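Local coordinates for phosphate ABC transporter, phosphate-binding protein (Clostridium perfringens, PDB 4Q8R) that probably captures phosphate with high affinity outside the cell membrane and delivers it to an ABC-type transporter for uptake, at residues S5-S9 and P30-I34; Q68-K72 and A210-E214; E73-A77 and I225-L229; K100-T104 and A169-I173. One frame throughout, in Å; residues are numbered along the deposited sequence.

Interaction 1: S5-S9 and P30-I34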
loop_
_atom_site.group_PDB
_atom_site.type_symbol
_atom_site.label_atom_id
_atom_site.label_comp_id
_atom_site.label_asym_id
_atom_site.label_seq_id
_atom_site.Cartn_x
_atom_site.Cartn_y
_atom_site.Cartn_z
ATOM N N SER A 5 -17.702 -8.247 -15.915
ATOM C CA SER A 5 -17.683 -9.681 -15.729
ATOM C C SER A 5 -16.687 -10.212 -14.729
ATOM O O SER A 5 -16.988 -11.220 -14.162
ATOM C CB SER A 5 -17.705 -10.539 -17.032
ATOM O OG SER A 5 -16.846 -10.122 -18.229
ATOM N N VAL A 6 -15.545 -9.554 -14.446
ATOM C CA VAL A 6 -14.669 -9.986 -13.379
ATOM C C VAL A 6 -14.655 -8.923 -12.262
ATOM O O VAL A 6 -14.231 -7.808 -12.478
ATOM C CB VAL A 6 -13.206 -10.251 -13.822
ATOM C CG1 VAL A 6 -12.358 -10.778 -12.638
ATOM C CG2 VAL A 6 -13.130 -11.289 -14.930
ATOM N N SER A 7 -15.177 -9.277 -11.096
ATOM C CA SER A 7 -15.241 -8.361 -9.987
ATOM C C SER A 7 -14.031 -8.469 -9.074
ATOM O O SER A 7 -13.670 -9.538 -8.586
ATOM C CB SER A 7 -16.533 -8.591 -9.218
ATOM O OG SER A 7 -16.491 -9.887 -8.687
ATOM N N ILE A 8 -13.383 -7.328 -8.839
ATOM C CA ILE A 8 -12.210 -7.272 -8.010
ATOM C C ILE A 8 -12.367 -6.159 -6.981
ATOM O O ILE A 8 -12.780 -5.066 -7.332
ATOM C CB ILE A 8 -10.928 -6.963 -8.869
ATOM C CG1 ILE A 8 -10.817 -7.929 -10.061
ATOM C CG2 ILE A 8 -9.677 -6.942 -8.023
ATOM C CD1 ILE A 8 -9.598 -7.680 -10.904
ATOM N N SER A 9 -12.066 -6.433 -5.735
ATOM C CA SER A 9 -12.093 -5.382 -4.716
ATOM C C SER A 9 -10.967 -5.534 -3.753
ATOM O O SER A 9 -10.407 -6.617 -3.550
ATOM C CB SER A 9 -13.456 -5.395 -3.985
ATOM O OG SER A 9 -13.627 -6.509 -3.163
ATOM N N PRO A 30 -11.107 -7.950 -25.465
ATOM C CA PRO A 30 -12.112 -6.905 -25.479
ATOM C C PRO A 30 -13.442 -7.359 -24.906
ATOM O O PRO A 30 -14.211 -6.520 -24.481
ATOM C CB PRO A 30 -12.270 -6.581 -26.989
ATOM C CG PRO A 30 -11.013 -7.058 -27.615
ATOM C CD PRO A 30 -10.646 -8.270 -26.830
ATOM N N ASP A 31 -13.743 -8.662 -24.927
ATOM C CA ASP A 31 -15.027 -9.105 -24.412
ATOM C C ASP A 31 -15.003 -9.353 -22.936
ATOM O O ASP A 31 -16.015 -9.748 -22.408
ATOM C CB ASP A 31 -15.534 -10.342 -25.139
ATOM C CG ASP A 31 -15.844 -10.063 -26.653
ATOM O OD1 ASP A 31 -16.026 -8.896 -27.074
ATOM O OD2 ASP A 31 -15.942 -11.009 -27.434
ATOM N N VAL A 32 -13.896 -9.099 -22.251
ATOM C CA VAL A 32 -13.915 -9.152 -20.801
ATOM C C VAL A 32 -13.998 -7.722 -20.209
ATOM O O VAL A 32 -13.468 -6.756 -20.751
ATOM C CB VAL A 32 -12.696 -9.942 -20.260
ATOM C CG1 VAL A 32 -12.619 -9.885 -18.736
ATOM C CG2 VAL A 32 -12.753 -11.402 -20.707
ATOM N N SER A 33 -14.739 -7.607 -19.113
ATOM C CA SER A 33 -14.753 -6.380 -18.349
ATOM C C SER A 33 -14.298 -6.667 -16.921
ATOM O O SER A 33 -14.722 -7.683 -16.263
ATOM C CB SER A 33 -16.135 -5.741 -18.387
ATOM O OG SER A 33 -16.588 -5.576 -19.728
ATOM N N ILE A 34 -13.426 -5.790 -16.457
ATOM C CA ILE A 34 -12.856 -5.899 -15.139
ATOM C C ILE A 34 -13.438 -4.769 -14.303
ATOM O O ILE A 34 -13.341 -3.603 -14.682
ATOM C CB ILE A 34 -11.308 -5.695 -15.118
ATOM C CG1 ILE A 34 -10.639 -6.677 -16.033
ATOM C CG2 ILE A 34 -10.760 -5.885 -13.729
ATOM C CD1 ILE A 34 -10.893 -8.082 -15.726
#
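The bumps here are the side chains of V6, I8 and I34, which rise on one face of a parallel strand pair. I34 fits between the other two: its CD1 rests 3.7 Å from CB of V6, while its CG2 meets CD1 of I8 at 3.5 Å. Two residues before I34, V32 CG1 lies 4.1 Å from V6 CG2 and extends this apolar ridge. V6, at the start of strand 6-10, bridges I34 in parallel, CA atoms 4.8 Å apart, and helix 15-28 connects the two strands, giving the beta-alpha-beta crossover with which the alpha/beta fold of this binding-protein family begins. Helices 15-28 and 219-229 cover the face carrying these side chains, with F224 reaching both I8 and I34. On the backbone, O of S33 accepts from N of V6 at 2.7 Å and from N of S5 at 3.1 Å. At the exposed end, S5 curls its side chain over the incoming loop, so that S33 N makes a weak 3.4 Å hydrogen bond to S5 OG.

Interaction 2: Q68-K72 and A210-E214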
loop_
_atom_site.group_PDB
_atom_site.type_symbol
_atom_site.label_atom_id
_atom_site.label_comp_id
_atom_site.label_asym_id
_atom_site.label_seq_id
_atom_site.Cartn_x
_atom_site.Cartn_y
_atom_site.Cartn_z
ATOM N N GLN A 68 -7.559 -20.058 5.584
ATOM C CA GLN A 68 -8.458 -21.141 5.960
ATOM C C GLN A 68 -9.806 -21.084 5.269
ATOM O O GLN A 68 -10.473 -22.085 5.140
ATOM C CB GLN A 68 -8.682 -21.134 7.511
ATOM C CG GLN A 68 -7.740 -22.021 8.286
ATOM C CD GLN A 68 -7.920 -23.494 7.910
ATOM O OE1 GLN A 68 -7.232 -24.011 7.014
ATOM N NE2 GLN A 68 -8.867 -24.165 8.564
ATOM N N ALA A 69 -10.227 -19.925 4.821
ATOM C CA ALA A 69 -11.451 -19.837 4.052
ATOM C C ALA A 69 -11.284 -20.404 2.658
ATOM O O ALA A 69 -12.231 -20.343 1.878
ATOM C CB ALA A 69 -11.931 -18.401 3.960
ATOM N N GLY A 70 -10.088 -20.908 2.330
ATOM C CA GLY A 70 -9.810 -21.541 1.021
ATOM C C GLY A 70 -9.237 -20.584 -0.021
ATOM O O GLY A 70 -9.473 -20.745 -1.226
ATOM N N LEU A 71 -8.521 -19.553 0.420
ATOM C CA LEU A 71 -8.006 -18.572 -0.546
ATOM C C LEU A 71 -6.644 -18.939 -1.075
ATOM O O LEU A 71 -5.762 -19.262 -0.313
ATOM C CB LEU A 71 -7.959 -17.160 0.042
ATOM C CG LEU A 71 -9.252 -16.402 0.363
ATOM C CD1 LEU A 71 -8.867 -15.089 1.083
ATOM C CD2 LEU A 71 -10.111 -16.150 -0.871
ATOM N N LYS A 72 -6.515 -18.971 -2.408
ATOM C CA LYS A 72 -5.229 -19.067 -3.075
ATOM C C LYS A 72 -4.662 -17.655 -3.169
ATOM O O LYS A 72 -5.404 -16.689 -3.251
ATOM C CB LYS A 72 -5.443 -19.641 -4.468
ATOM C CG LYS A 72 -6.015 -21.075 -4.477
ATOM C CD LYS A 72 -5.204 -22.041 -3.599
ATOM C CE LYS A 72 -5.606 -23.521 -3.768
ATOM N NZ LYS A 72 -5.222 -24.102 -5.099
ATOM N N ALA A 210 -3.163 -10.976 -5.402
ATOM C CA ALA A 210 -4.475 -11.265 -5.897
ATOM C C ALA A 210 -4.871 -12.585 -5.204
ATOM O O ALA A 210 -4.070 -13.559 -5.234
ATOM C CB ALA A 210 -4.384 -11.489 -7.407
ATOM N N VAL A 211 -6.052 -12.618 -4.567
ATOM C CA VAL A 211 -6.515 -13.724 -3.823
ATOM C C VAL A 211 -7.899 -14.132 -4.327
ATOM O O VAL A 211 -8.694 -13.312 -4.774
ATOM C CB VAL A 211 -6.533 -13.493 -2.280
ATOM C CG1 VAL A 211 -5.163 -13.082 -1.792
ATOM C CG2 VAL A 211 -7.610 -12.472 -1.869
ATOM N N TYR A 212 -8.151 -15.430 -4.298
ATOM C CA TYR A 212 -9.354 -15.980 -4.917
ATOM C C TYR A 212 -9.563 -17.399 -4.370
ATOM O O TYR A 212 -8.643 -18.059 -3.900
ATOM C CB TYR A 212 -9.237 -15.994 -6.452
ATOM C CG TYR A 212 -8.098 -16.810 -6.972
ATOM C CD1 TYR A 212 -8.238 -18.190 -7.189
ATOM C CD2 TYR A 212 -6.862 -16.214 -7.225
ATOM C CE1 TYR A 212 -7.204 -18.937 -7.671
ATOM C CE2 TYR A 212 -5.790 -16.974 -7.744
ATOM C CZ TYR A 212 -5.972 -18.335 -7.954
ATOM O OH TYR A 212 -4.961 -19.136 -8.405
ATOM N N LYS A 213 -10.800 -17.844 -4.452
ATOM C CA LYS A 213 -11.141 -19.233 -4.286
ATOM C C LYS A 213 -11.123 -19.938 -5.667
ATOM O O LYS A 213 -11.669 -19.416 -6.656
ATOM C CB LYS A 213 -12.520 -19.338 -3.688
ATOM C CG LYS A 213 -12.649 -18.760 -2.307
ATOM C CD LYS A 213 -14.032 -19.175 -1.883
ATOM C CE LYS A 213 -14.220 -19.101 -0.421
ATOM N NZ LYS A 213 -15.696 -19.050 -0.280
ATOM N N GLU A 214 -10.495 -21.104 -5.731
ATOM C CA GLU A 214 -10.398 -21.839 -7.005
ATOM C C GLU A 214 -11.780 -22.084 -7.604
ATOM O O GLU A 214 -11.934 -22.069 -8.847
ATOM C CB GLU A 214 -9.627 -23.151 -6.829
ATOM C CG GLU A 214 -9.122 -23.761 -8.161
ATOM C CD GLU A 214 -7.988 -22.955 -8.825
ATOM O OE1 GLU A 214 -6.929 -22.770 -8.168
ATOM O OE2 GLU A 214 -8.146 -22.504 -9.997
HETATM O O HOH W 1 -9.576 -22.366 -3.282
#
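K72, L71 and K213 bury the largest areas where the start of strand 71-86 meets the end of strand 205-213, antiparallel neighbours in the mixed sheet of the alpha/beta binding-protein fold that are joined here across 138 residues of sequence. K72 forms a hydrogen-bonded pair with Y212: its N donates to Y212 O at 2.8 Å, and Y212 N returns a bond to K72 O at 3.2 Å. Its side chain stays on the tyrosine's side of the sheet, where K72 CB sits over a face of the Y212 ring, 4.0 Å from the centroid, as a CH-pi contact. Farther out, K72 NZ approaches OE1 of E214 at 3.8 Å, a long salt bridge. L71 is buried, with CD1 4.1 Å from V211 CG2 and CD2 3.9 Å from K213 CG; helix 41-50 packs on it too. K213 runs its aliphatic chain past G70, bringing CE to 3.3 Å from A69 O, and its NZ is hydrogen-bonded to M49 O. A water spans the gap, donating to G70 O at 2.6 Å and accepting from E214 N at 2.9 Å. Backbone bonds thus fix the pairing, while the stretched ion pair at the exposed edge probably adds little.

Interaction 3: E73-A77 and I225-L229. With ZN (zinc ion), chain F.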
loop_
_atom_site.group_PDB
_atom_site.type_symbol
_atom_site.label_atom_id
_atom_site.label_comp_id
_atom_site.label_asym_id
_atom_site.label_seq_id
_atom_site.Cartn_x
_atom_site.Cartn_y
_atom_site.Cartn_z
ATOM N N GLU A 73 -3.340 -17.557 -3.160
ATOM C CA GLU A 73 -2.700 -16.277 -3.343
ATOM C C GLU A 73 -1.773 -16.246 -4.503
ATOM O O GLU A 73 -1.054 -17.223 -4.810
ATOM C CB GLU A 73 -1.920 -15.910 -2.104
ATOM C CG GLU A 73 -2.648 -16.295 -0.862
ATOM C CD GLU A 73 -1.716 -16.235 0.295
ATOM O OE1 GLU A 73 -1.603 -17.239 1.013
ATOM O OE2 GLU A 73 -1.023 -15.207 0.424
ATOM N N VAL A 74 -1.782 -15.121 -5.183
ATOM C CA VAL A 74 -0.839 -14.904 -6.299
ATOM C C VAL A 74 -0.159 -13.548 -6.036
ATOM O O VAL A 74 -0.825 -12.500 -6.052
ATOM C CB VAL A 74 -1.557 -14.867 -7.672
ATOM C CG1 VAL A 74 -0.619 -14.481 -8.767
ATOM C CG2 VAL A 74 -2.175 -16.199 -7.962
ATOM N N GLU A 75 1.154 -13.579 -5.854
ATOM C CA GLU A 75 1.902 -12.372 -5.735
ATOM C C GLU A 75 1.991 -11.726 -7.143
ATOM O O GLU A 75 2.520 -12.351 -8.094
ATOM C CB GLU A 75 3.259 -12.686 -5.114
ATOM C CG GLU A 75 4.104 -11.513 -4.754
ATOM C CD GLU A 75 5.436 -11.904 -4.048
ATOM O OE1 GLU A 75 5.465 -12.877 -3.244
ATOM O OE2 GLU A 75 6.472 -11.225 -4.275
ATOM N N ILE A 76 1.528 -10.485 -7.283
ATOM C CA ILE A 76 1.606 -9.752 -8.568
ATOM C C ILE A 76 2.649 -8.627 -8.678
ATOM O O ILE A 76 3.001 -8.207 -9.784
ATOM C CB ILE A 76 0.259 -9.174 -9.015
ATOM C CG1 ILE A 76 -0.294 -8.189 -7.981
ATOM C CG2 ILE A 76 -0.764 -10.265 -9.244
ATOM C CD1 ILE A 76 -1.571 -7.462 -8.443
ATOM N N ALA A 77 3.158 -8.203 -7.532
ATOM C CA ALA A 77 4.158 -7.121 -7.390
ATOM C C ALA A 77 4.665 -7.118 -5.955
ATOM O O ALA A 77 4.038 -7.724 -5.061
ATOM C CB ALA A 77 3.595 -5.763 -7.750
ATOM N N ILE A 225 -5.263 -12.569 -14.427
ATOM C CA ILE A 225 -4.134 -12.731 -13.526
ATOM C C ILE A 225 -2.890 -13.144 -14.350
ATOM O O ILE A 225 -1.776 -12.693 -14.099
ATOM C CB ILE A 225 -4.452 -13.786 -12.506
ATOM C CG1 ILE A 225 -5.537 -13.233 -11.532
ATOM C CG2 ILE A 225 -3.198 -14.204 -11.770
ATOM C CD1 ILE A 225 -6.027 -14.222 -10.503
ATOM N N ASP A 226 -3.070 -14.056 -15.305
ATOM C CA ASP A 226 -1.956 -14.486 -16.167
ATOM C C ASP A 226 -1.404 -13.294 -16.949
ATOM O O ASP A 226 -0.181 -13.180 -17.156
ATOM C CB ASP A 226 -2.405 -15.647 -17.081
ATOM C CG ASP A 226 -2.540 -16.999 -16.320
ATOM O OD1 ASP A 226 -2.018 -17.166 -15.181
ATOM O OD2 ASP A 226 -3.207 -17.903 -16.874
ATOM N N PHE A 227 -2.286 -12.385 -17.366
ATOM C CA PHE A 227 -1.813 -11.198 -18.067
ATOM C C PHE A 227 -0.968 -10.313 -17.156
ATOM O O PHE A 227 0.032 -9.775 -17.545
ATOM C CB PHE A 227 -2.953 -10.390 -18.588
ATOM C CG PHE A 227 -2.527 -9.092 -19.152
ATOM C CD1 PHE A 227 -1.955 -9.044 -20.415
ATOM C CD2 PHE A 227 -2.656 -7.901 -18.422
ATOM C CE1 PHE A 227 -1.568 -7.827 -20.951
ATOM C CE2 PHE A 227 -2.247 -6.691 -18.948
ATOM C CZ PHE A 227 -1.703 -6.643 -20.212
ATOM N N ILE A 228 -1.414 -10.136 -15.918
ATOM C CA ILE A 228 -0.661 -9.308 -14.958
ATOM C C ILE A 228 0.735 -9.882 -14.710
ATOM O O ILE A 228 1.721 -9.150 -14.539
ATOM C CB ILE A 228 -1.419 -9.168 -13.627
ATOM C CG1 ILE A 228 -2.712 -8.411 -13.822
ATOM C CG2 ILE A 228 -0.525 -8.481 -12.564
ATOM C CD1 ILE A 228 -3.587 -8.471 -12.538
ATOM N N LEU A 229 0.838 -11.212 -14.755
ATOM C CA LEU A 229 2.102 -11.891 -14.513
ATOM C C LEU A 229 2.998 -11.985 -15.742
ATOM O O LEU A 229 4.181 -12.377 -15.634
ATOM C CB LEU A 229 1.917 -13.284 -13.973
ATOM C CG LEU A 229 1.230 -13.374 -12.613
ATOM C CD1 LEU A 229 0.928 -14.813 -12.277
ATOM C CD2 LEU A 229 2.091 -12.694 -11.548
HETATM ZN ZN ZN F . 0.379 -15.629 2.046
HETATM O O HOH W 2 1.798 -14.993 1.231
#
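I225 begins the contact from the helix side, its CG2 lying 4.0 Å from CG1 of V74, the strand residue that points straight at the helix. D226 and F227 do not reach the strand segment; the phenylalanine packs instead against helix 15-28. One helical turn after I225 comes I228, facing the strand, with CG2 3.7 Å from I76 CB. This is a helix laid on a sheet, the layering of the alpha/beta domains in periplasmic-type binding proteins: over these five-residue segments the axes pass 9.1 Å apart at 42°, and the gap is filled mainly by apolar side chains. L229, near the helix end, is mostly exposed, yet it reaches back along the strand, placing CD1 3.9 Å from V74 CG1 and CD2 3.5 Å from E75 O. Beyond it, Q234 of helix 231-239 hydrogen-bonds to O of both I76 and I228, tying strand to helix. On the strand's far side, E73 OE2 binds a zinc ion at 2.2 Å, together with D61 and a water whose O lies 1.8 Å from the metal.

Interaction 4: K100-T104 and A169-I173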
loop_
_atom_site.group_PDB
_atom_site.type_symbol
_atom_site.label_atom_id
_atom_site.label_comp_id
_atom_site.label_asym_id
_atom_site.label_seq_id
_atom_site.Cartn_x
_atom_site.Cartn_y
_atom_site.Cartn_z
ATOM N N LYS A 100 8.878 4.903 14.812
ATOM C CA LYS A 100 8.093 4.262 15.881
ATOM C C LYS A 100 7.783 5.307 16.934
ATOM O O LYS A 100 6.646 5.387 17.420
ATOM C CB LYS A 100 8.816 3.121 16.503
ATOM C CG LYS A 100 8.018 2.280 17.546
ATOM C CD LYS A 100 8.868 1.174 18.113
ATOM C CE LYS A 100 8.272 0.697 19.397
ATOM N NZ LYS A 100 8.912 -0.538 19.867
ATOM N N ASP A 101 8.789 6.048 17.360
ATOM C CA ASP A 101 8.597 7.095 18.381
ATOM C C ASP A 101 7.591 8.139 17.987
ATOM O O ASP A 101 6.803 8.594 18.828
ATOM C CB ASP A 101 9.929 7.792 18.665
ATOM C CG ASP A 101 10.893 6.953 19.443
ATOM O OD1 ASP A 101 10.563 5.822 19.929
ATOM O OD2 ASP A 101 12.018 7.444 19.651
ATOM N N ILE A 102 7.551 8.540 16.721
ATOM C CA ILE A 102 6.517 9.415 16.244
ATOM C C ILE A 102 5.132 8.784 16.328
ATOM O O ILE A 102 4.172 9.383 16.856
ATOM C CB ILE A 102 6.783 9.838 14.760
ATOM C CG1 ILE A 102 8.119 10.649 14.671
ATOM C CG2 ILE A 102 5.656 10.659 14.181
ATOM C CD1 ILE A 102 8.597 10.677 13.246
ATOM N N TYR A 103 5.000 7.582 15.819
ATOM C CA TYR A 103 3.672 6.946 15.720
ATOM C C TYR A 103 3.132 6.503 17.079
ATOM O O TYR A 103 1.928 6.356 17.226
ATOM C CB TYR A 103 3.666 5.843 14.662
ATOM C CG TYR A 103 3.322 6.430 13.335
ATOM C CD1 TYR A 103 4.340 7.050 12.542
ATOM C CD2 TYR A 103 2.066 6.426 12.833
ATOM C CE1 TYR A 103 3.992 7.691 11.404
ATOM C CE2 TYR A 103 1.713 7.051 11.667
ATOM C CZ TYR A 103 2.696 7.724 10.954
ATOM O OH TYR A 103 2.391 8.382 9.790
ATOM N N THR A 104 3.974 6.335 18.064
ATOM C CA THR A 104 3.491 5.967 19.394
ATOM C C THR A 104 3.357 7.182 20.280
ATOM O O THR A 104 3.069 7.044 21.472
ATOM C CB THR A 104 4.425 4.926 20.066
ATOM O OG1 THR A 104 5.744 5.462 20.230
ATOM C CG2 THR A 104 4.486 3.611 19.267
ATOM N N ALA A 169 2.408 17.533 8.729
ATOM C CA ALA A 169 1.935 16.167 8.715
ATOM C C ALA A 169 3.005 15.140 8.302
ATOM O O ALA A 169 3.961 15.424 7.525
ATOM C CB ALA A 169 0.776 16.092 7.783
ATOM N N ILE A 170 2.784 13.898 8.703
ATOM C CA ILE A 170 3.552 12.768 8.272
ATOM C C ILE A 170 2.532 11.634 8.056
ATOM O O ILE A 170 1.573 11.448 8.872
ATOM C CB ILE A 170 4.651 12.398 9.250
ATOM C CG1 ILE A 170 5.515 11.285 8.691
ATOM C CG2 ILE A 170 4.110 12.010 10.681
ATOM C CD1 ILE A 170 6.794 11.010 9.445
ATOM N N GLY A 171 2.690 10.878 6.958
ATOM C CA GLY A 171 1.835 9.708 6.700
ATOM C C GLY A 171 2.632 8.642 6.006
ATOM O O GLY A 171 3.801 8.811 5.751
ATOM N N TYR A 172 1.976 7.515 5.694
ATOM C CA TYR A 172 2.622 6.427 4.972
ATOM C C TYR A 172 1.733 5.996 3.831
ATOM O O TYR A 172 0.529 5.996 3.903
ATOM C CB TYR A 172 2.970 5.287 5.907
ATOM C CG TYR A 172 1.801 4.812 6.783
ATOM C CD1 TYR A 172 0.778 3.996 6.265
ATOM C CD2 TYR A 172 1.747 5.147 8.144
ATOM C CE1 TYR A 172 -0.244 3.528 7.097
ATOM C CE2 TYR A 172 0.704 4.722 8.933
ATOM C CZ TYR A 172 -0.265 3.940 8.409
ATOM O OH TYR A 172 -1.297 3.478 9.200
ATOM N N ILE A 173 2.379 5.616 2.742
ATOM C CA ILE A 173 1.669 5.344 1.517
ATOM C C ILE A 173 2.513 4.535 0.567
ATOM O O ILE A 173 3.733 4.618 0.584
ATOM C CB ILE A 173 1.303 6.674 0.873
ATOM C CG1 ILE A 173 0.182 6.544 -0.121
ATOM C CG2 ILE A 173 2.533 7.366 0.207
ATOM C CD1 ILE A 173 -0.396 7.849 -0.550
#
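This is a buried helix-on-sheet contact, formed by side chains from the end of helix 96-103 and the first residues of strand 169-174, which pairs with strands 71-86 and 121-125. Y103 is its centrepiece, burying more area here than any other residue. Its ring reaches from the helix to the strand backbone, where the OH comes within 3.3 Å of I170 O and 3.4 Å of G171 CA. Alongside, I102 CG2 and I170 CG2 meet at 4.1 Å, and the same methyl of I170 lies 4.4 Å from CE1 of Y103. Y172 closes the other flank: its CE2 is 3.7 Å from CE2 of Y103, the ring centroids 5.7 Å apart with the planes inclined at 49°. F135 of helix 130-139 completes the aromatic group, stacked on Y172 and edge-to-face with Y103. Both phenols have polar partners on strand 121-125, Y103 OH with V123 O and Y172 OH with R125 N. The chemistry implied is a mainly apolar, aromatic interface whose few polar atoms are satisfied by backbone groups of the neighbouring strand.

Overall arrangement
All four contacts reach one branched sheet, but differently. Interactions 1 and 2 pair strands or strand ends by backbone hydrogen bonds, parallel in the first and antiparallel in the second; interactions 3 and 4 lay helices on the sheet through side chains. The first three are partly buried, whereas every touching residue of interaction 4 is buried. Interactions 2 and 3 share strand 71-86 and meet directly: A210 O lies 2.8 Å from V74 N, probably hydrogen-bonded, and Y212 packs on V74 and I225. Charged and water-mediated links appear at the exposed edge of interaction 2, aromatic packing in interaction 4, whose centre lies about 37 Å from that of interaction 1, across the chain's centre.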